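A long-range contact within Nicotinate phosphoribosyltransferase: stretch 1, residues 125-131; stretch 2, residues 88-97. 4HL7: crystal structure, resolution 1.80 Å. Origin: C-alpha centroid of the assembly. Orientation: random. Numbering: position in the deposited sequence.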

ATOM      1  N   TRP A 125       1.785  -4.175  17.443  1.00 13.36           N
ATOM      2  CA  TRP A 125       1.216  -3.707  16.180  1.00 13.80           C
ATOM      3  C   TRP A 125       1.277  -2.200  16.107  1.00 15.12           C
ATOM      4  O   TRP A 125       1.709  -1.644  15.086  1.00 14.55           O
ATOM      5  CB  TRP A 125      -0.217  -4.249  16.102  1.00 13.42           C
ATOM      6  CG  TRP A 125      -0.809  -4.253  14.736  1.00 13.81           C
ATOM      7  CD1 TRP A 125      -0.186  -4.010  13.494  1.00 13.54           C
ATOM      8  CD2 TRP A 125      -2.189  -4.602  14.420  1.00 14.23           C
ATOM      9  NE1 TRP A 125      -1.125  -4.178  12.450  1.00 15.20           N
ATOM     10  CE2 TRP A 125      -2.320  -4.542  12.957  1.00 15.37           C
ATOM     11  CE3 TRP A 125      -3.291  -4.955  15.185  1.00 15.87           C
ATOM     12  CZ2 TRP A 125      -3.535  -4.795  12.321  1.00 15.10           C
ATOM     13  CZ3 TRP A 125      -4.519  -5.247  14.518  1.00 14.34           C
ATOM     14  CH2 TRP A 125      -4.625  -5.153  13.132  1.00 16.96           C
ATOM     15  N   ARG A 126       0.945  -1.501  17.219  1.00 14.27           N
ATOM     16  CA  ARG A 126       1.003  -0.033  17.190  1.00 15.03           C
ATOM     17  C   ARG A 126       2.454   0.495  16.940  1.00 16.15           C
ATOM     18  O   ARG A 126       2.642   1.447  16.243  1.00 17.89           O
ATOM     19  CB  ARG A 126       0.493   0.527  18.501  1.00 17.97           C
ATOM     20  CG  ARG A 126       0.414   2.072  18.556  1.00 22.30           C
ATOM     21  CD  ARG A 126       0.604   2.526  20.013  1.00 24.73           C
ATOM     22  NE  ARG A 126       0.386   3.964  20.161  1.00 26.94           N
ATOM     23  CZ  ARG A 126       1.333   4.880  20.255  1.00 26.55           C
ATOM     24  NH1 ARG A 126       2.623   4.551  20.312  1.00 23.14           N
ATOM     25  NH2 ARG A 126       0.964   6.141  20.351  1.00 25.18           N
ATOM     26  N   ASP A 127       3.440  -0.143  17.508  1.00 15.44           N
ATOM     27  CA  ASP A 127       4.801   0.345  17.435  1.00 16.99           C
ATOM     28  C   ASP A 127       5.578  -0.073  16.184  1.00 15.95           C
ATOM     29  O   ASP A 127       6.661   0.512  15.889  1.00 17.67           O
ATOM     30  CB  ASP A 127       5.518  -0.007  18.680  1.00 18.99           C
ATOM     31  CG  ASP A 127       4.878   0.726  19.914  1.00 22.46           C
ATOM     32  OD1 ASP A 127       5.211   0.365  20.988  1.00 24.55           O
ATOM     33  OD2 ASP A 127       4.006   1.614  19.726  1.00 26.69           O
ATOM     34  N   THR A 128       5.014  -1.017  15.446  1.00 14.95           N
ATOM     35  CA  THR A 128       5.718  -1.561  14.242  1.00 14.64           C
ATOM     36  C   THR A 128       4.994  -1.233  12.939  1.00 14.43           C
ATOM     37  O   THR A 128       5.577  -1.423  11.861  1.00 14.13           O
ATOM     38  CB  THR A 128       6.001  -3.067  14.311  1.00 14.91           C
ATOM     39  OG1 THR A 128       4.786  -3.819  14.393  1.00 15.37           O
ATOM     40  CG2 THR A 128       6.958  -3.429  15.506  1.00 15.34           C
ATOM     41  N   ILE A 129       3.735  -0.798  13.043  1.00 14.75           N
ATOM     42  CA  ILE A 129       2.938  -0.608  11.814  1.00 16.73           C
ATOM     43  C   ILE A 129       3.565   0.437  10.859  1.00 16.74           C
ATOM     44  O   ILE A 129       3.452   0.322   9.649  1.00 17.94           O
ATOM     45  CB  ILE A 129       1.441  -0.307  12.089  1.00 17.46           C
ATOM     46  CG1 ILE A 129       0.682  -0.212  10.734  1.00 19.12           C
ATOM     47  CG2 ILE A 129       1.277   0.981  12.839  1.00 18.11           C
ATOM     48  CD1 ILE A 129      -0.774  -0.449  10.830  1.00 18.81           C
ATOM     49  N   LEU A 130       4.245   1.446  11.406  1.00 16.35           N
ATOM     50  CA  LEU A 130       4.842   2.444  10.534  1.00 17.47           C
ATOM     51  C   LEU A 130       6.071   1.991   9.731  1.00 17.48           C
ATOM     52  O   LEU A 130       6.461   2.698   8.798  1.00 18.06           O
ATOM     53  CB  LEU A 130       5.164   3.741  11.290  1.00 17.19           C
ATOM     54  CG  LEU A 130       3.997   4.428  12.012  1.00 18.11           C
ATOM     55  CD1 LEU A 130       4.484   5.753  12.586  1.00 19.90           C
ATOM     56  CD2 LEU A 130       2.782   4.597  11.098  1.00 18.00           C
ATOM     57  N   TYR A 131       6.691   0.871  10.101  1.00 16.85           N
ATOM     58  CA  TYR A 131       7.931   0.442   9.417  1.00 17.31           C
ATOM     59  C   TYR A 131       7.717   0.199   7.942  1.00 16.84           C
ATOM     60  O   TYR A 131       8.553   0.539   7.152  1.00 16.98           O
ATOM     61  CB  TYR A 131       8.537  -0.877   9.984  1.00 16.11           C
ATOM     62  CG  TYR A 131       9.446  -0.695  11.203  1.00 16.32           C
ATOM     63  CD1 TYR A 131       9.077  -1.175  12.447  1.00 16.25           C
ATOM     64  CD2 TYR A 131      10.649  -0.044  11.075  1.00 16.42           C
ATOM     65  CE1 TYR A 131       9.896  -1.015  13.557  1.00 17.08           C
ATOM     66  CE2 TYR A 131      11.491   0.127  12.170  1.00 18.29           C
ATOM     67  CZ  TYR A 131      11.125  -0.363  13.391  1.00 17.45           C
ATOM     68  OH  TYR A 131      11.982  -0.219  14.476  1.00 18.93           O
TER
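Stretch 2 88-97: TFLQSLRYFH

Stretch 2 enters as a helix already under way at Thr-88, with Ser-92 N bonded to Thr-88 O (3.2 Å). Further along, the chain is no longer helical, and at Phe-96 it opens to an extended conformation (phi/psi -72/137) that His-97 continues (-150/163). Stretch 1 begins as a helix at Trp-125, and Ile-129 N hydrogen-bonds to Trp-125 O at 3.0 Å. From first to last CA, the two stretches run obliquely in the same general sense. The backbones stay well separated: the nearest CA atoms, those of Asp-127 and His-97, are 8.1 Å apart. Side chains must therefore span the gap, and the contact is small, 296 Å², both sides summed.

On the stretch 1 side, Arg-126 does most of the spanning. Its CA-to-CB bond points sideways, but chi1, chi2 and chi3 are all t, and this extended chain carries the guanidinium to the helix of stretch 2. Arg-126 NH2 lies 2.5 Å from Ser-92 OG, at a poor angle for a hydrogen bond; that hydroxyl instead donates to Phe-89 O (2.9 Å). The polar link runs through water 1, which accepts from Arg-126 NH1 (2.9 Å) and donates to Ser-92 O (2.8 Å). Within stretch 1, Arg-126 NH1 also makes a salt bridge with Asp-127 OD2 (3.3 Å), so the neighboring acid helps hold the guanidinium in place.

Phe-96 is the main apolar counterpart. Its CA-to-CB bond points toward stretch 1, and with chi1 t the ring meets three residues: Phe-96 CD1 is 3.6 Å from Arg-126 NH1, Phe-96 CE1 is 3.6 Å from Asp-127 OD2, which approaches the ring edge, and Phe-96 CE2 is 4.4 Å from Leu-130 CD1. The rule is economical: one long arginine and one aromatic ring bridge two separated backbones, with a water completing the polar connection.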

ATOM      1  N   THR A  88      -5.759  12.883  21.637  1.00 23.10           N
ATOM      2  CA  THR A  88      -5.046  11.993  22.562  1.00 24.84           C
ATOM      3  C   THR A  88      -4.030  11.134  21.825  1.00 25.81           C
ATOM      4  O   THR A  88      -2.891  10.947  22.306  1.00 25.77           O
ATOM      5  CB  THR A  88      -5.956  11.067  23.405  1.00 25.76           C
ATOM      6  OG1 THR A  88      -6.875  10.361  22.555  1.00 25.70           O
ATOM      7  CG2 THR A  88      -6.736  11.911  24.475  1.00 26.53           C
ATOM      8  N   PHE A  89      -4.415  10.618  20.670  1.00 21.75           N
ATOM      9  CA  PHE A  89      -3.451   9.841  19.865  1.00 20.38           C
ATOM     10  C   PHE A  89      -2.302  10.732  19.378  1.00 20.61           C
ATOM     11  O   PHE A  89      -1.120  10.334  19.456  1.00 20.16           O
ATOM     12  CB  PHE A  89      -4.127   9.094  18.685  1.00 20.28           C
ATOM     13  CG  PHE A  89      -3.141   8.556  17.680  1.00 19.32           C
ATOM     14  CD1 PHE A  89      -2.320   7.427  18.008  1.00 18.46           C
ATOM     15  CD2 PHE A  89      -3.009   9.135  16.441  1.00 19.11           C
ATOM     16  CE1 PHE A  89      -1.446   6.894  17.056  1.00 18.81           C
ATOM     17  CE2 PHE A  89      -2.069   8.629  15.516  1.00 18.61           C
ATOM     18  CZ  PHE A  89      -1.330   7.499  15.826  1.00 18.17           C
ATOM     19  N   LEU A  90      -2.617  11.924  18.880  1.00 18.61           N
ATOM     20  CA  LEU A  90      -1.549  12.781  18.345  1.00 19.84           C
ATOM     21  C   LEU A  90      -0.595  13.202  19.474  1.00 21.55           C
ATOM     22  O   LEU A  90       0.614  13.331  19.248  1.00 17.02           O
ATOM     23  CB  LEU A  90      -2.090  14.030  17.657  1.00 19.78           C
ATOM     24  CG  LEU A  90      -2.849  13.700  16.342  1.00 19.36           C
ATOM     25  CD1 LEU A  90      -3.339  14.901  15.580  1.00 20.85           C
ATOM     26  CD2 LEU A  90      -1.854  12.974  15.418  1.00 20.19           C
ATOM     27  N   GLN A  91      -1.150  13.463  20.666  1.00 23.12           N
ATOM     28  CA  GLN A  91      -0.266  13.786  21.821  1.00 25.95           C
ATOM     29  C   GLN A  91       0.715  12.637  22.152  1.00 23.17           C
ATOM     30  O   GLN A  91       1.890  12.903  22.468  1.00 23.82           O
ATOM     31  CB  GLN A  91      -1.093  14.250  23.059  1.00 26.93           C
ATOM     32  CG  GLN A  91      -1.662  15.648  22.816  1.00 29.10           C
ATOM     33  N   SER A  92       0.251  11.400  22.032  1.00 22.64           N
ATOM     34  CA  SER A  92       1.108  10.228  22.256  1.00 23.92           C
ATOM     35  C   SER A  92       2.253  10.133  21.217  1.00 24.00           C
ATOM     36  O   SER A  92       3.347   9.672  21.553  1.00 24.76           O
ATOM     37  CB  SER A  92       0.292   8.925  22.412  1.00 25.40           C
ATOM     38  OG  SER A  92       0.011   8.307  21.161  1.00 28.60           O
ATOM     39  N   LEU A  93       2.040  10.643  19.995  1.00 24.57           N
ATOM     40  CA  LEU A  93       3.152  10.684  18.946  1.00 26.77           C
ATOM     41  C   LEU A  93       4.343  11.546  19.329  1.00 33.97           C
ATOM     42  O   LEU A  93       5.480  11.311  18.874  1.00 32.02           O
ATOM     43  CB  LEU A  93       2.611  11.148  17.632  1.00 25.74           C
ATOM     44  CG  LEU A  93       1.656  10.162  17.035  1.00 20.58           C
ATOM     45  CD1 LEU A  93       1.515  10.594  15.558  1.00 20.86           C
ATOM     46  CD2 LEU A  93       2.276   8.737  17.049  1.00 21.59           C
ATOM     47  N   ARG A  94       4.090  12.514  20.209  1.00 38.92           N
ATOM     48  CA  ARG A  94       5.118  13.457  20.681  1.00 45.61           C
ATOM     49  C   ARG A  94       6.301  12.772  21.360  1.00 44.49           C
ATOM     50  O   ARG A  94       7.408  13.308  21.350  1.00 53.34           O
ATOM     51  CB  ARG A  94       4.510  14.523  21.624  1.00 45.92           C
ATOM     52  CG  ARG A  94       4.150  15.833  20.917  1.00 56.95           C
ATOM     53  CD  ARG A  94       3.731  16.939  21.891  1.00 51.59           C
ATOM     54  NE  ARG A  94       2.335  16.775  22.299  1.00 59.57           N
ATOM     55  CZ  ARG A  94       1.312  17.417  21.738  1.00 58.52           C
ATOM     56  NH1 ARG A  94       1.543  18.283  20.743  1.00 48.76           N
ATOM     57  NH2 ARG A  94       0.062  17.204  22.175  1.00 49.58           N
ATOM     58  N   TYR A  95       6.067  11.603  21.945  1.00 36.67           N
ATOM     59  CA  TYR A  95       7.117  10.829  22.539  1.00 34.09           C
ATOM     60  C   TYR A  95       7.470   9.570  21.709  1.00 31.55           C
ATOM     61  O   TYR A  95       8.397   8.855  22.054  1.00 36.59           O
ATOM     62  CB  TYR A  95       6.878  10.522  24.088  1.00 34.28           C
ATOM     63  CG  TYR A  95       5.580   9.807  24.487  1.00 32.11           C
ATOM     64  CD1 TYR A  95       5.439   8.423  24.352  1.00 30.16           C
ATOM     65  CD2 TYR A  95       4.518  10.516  25.035  1.00 30.07           C
ATOM     66  CE1 TYR A  95       4.244   7.785  24.674  1.00 31.47           C
ATOM     67  CE2 TYR A  95       3.355   9.894  25.393  1.00 26.75           C
ATOM     68  CZ  TYR A  95       3.218   8.535  25.222  1.00 27.76           C
ATOM     69  OH  TYR A  95       2.066   7.937  25.528  1.00 28.10           O
ATOM     70  N   PHE A  96       6.752   9.291  20.618  1.00 27.89           N
ATOM     71  CA  PHE A  96       6.952   7.979  19.949  1.00 24.02           C
ATOM     72  C   PHE A  96       8.301   7.906  19.198  1.00 23.13           C
ATOM     73  O   PHE A  96       8.657   8.830  18.459  1.00 27.42           O
ATOM     74  CB  PHE A  96       5.844   7.663  18.930  1.00 22.17           C
ATOM     75  CG  PHE A  96       6.089   6.401  18.180  1.00 21.49           C
ATOM     76  CD1 PHE A  96       5.827   5.161  18.780  1.00 20.02           C
ATOM     77  CD2 PHE A  96       6.628   6.419  16.900  1.00 22.73           C
ATOM     78  CE1 PHE A  96       6.099   3.988  18.106  1.00 23.68           C
ATOM     79  CE2 PHE A  96       6.894   5.227  16.237  1.00 25.10           C
ATOM     80  CZ  PHE A  96       6.627   4.022  16.841  1.00 21.36           C
ATOM     81  N   HIS A  97       8.990   6.762  19.341  1.00 21.51           N
ATOM     82  CA  HIS A  97      10.020   6.400  18.391  1.00 22.66           C
ATOM     83  C   HIS A  97      10.203   4.905  18.220  1.00 22.64           C
ATOM     84  O   HIS A  97       9.713   4.099  19.022  1.00 22.88           O
ATOM     85  CB  HIS A  97      11.353   7.073  18.764  1.00 23.89           C
ATOM     86  CG  HIS A  97      11.907   6.646  20.114  1.00 26.47           C
ATOM     87  ND1 HIS A  97      12.470   5.430  20.319  1.00 28.53           N
ATOM     88  CD2 HIS A  97      12.064   7.360  21.307  1.00 28.21           C
ATOM     89  CE1 HIS A  97      12.931   5.352  21.598  1.00 29.48           C
ATOM     90  NE2 HIS A  97      12.677   6.538  22.198  1.00 33.23           N
TER
HETATM   91  O   HOH W   1       3.843   6.954  21.428  1.00 30.27           O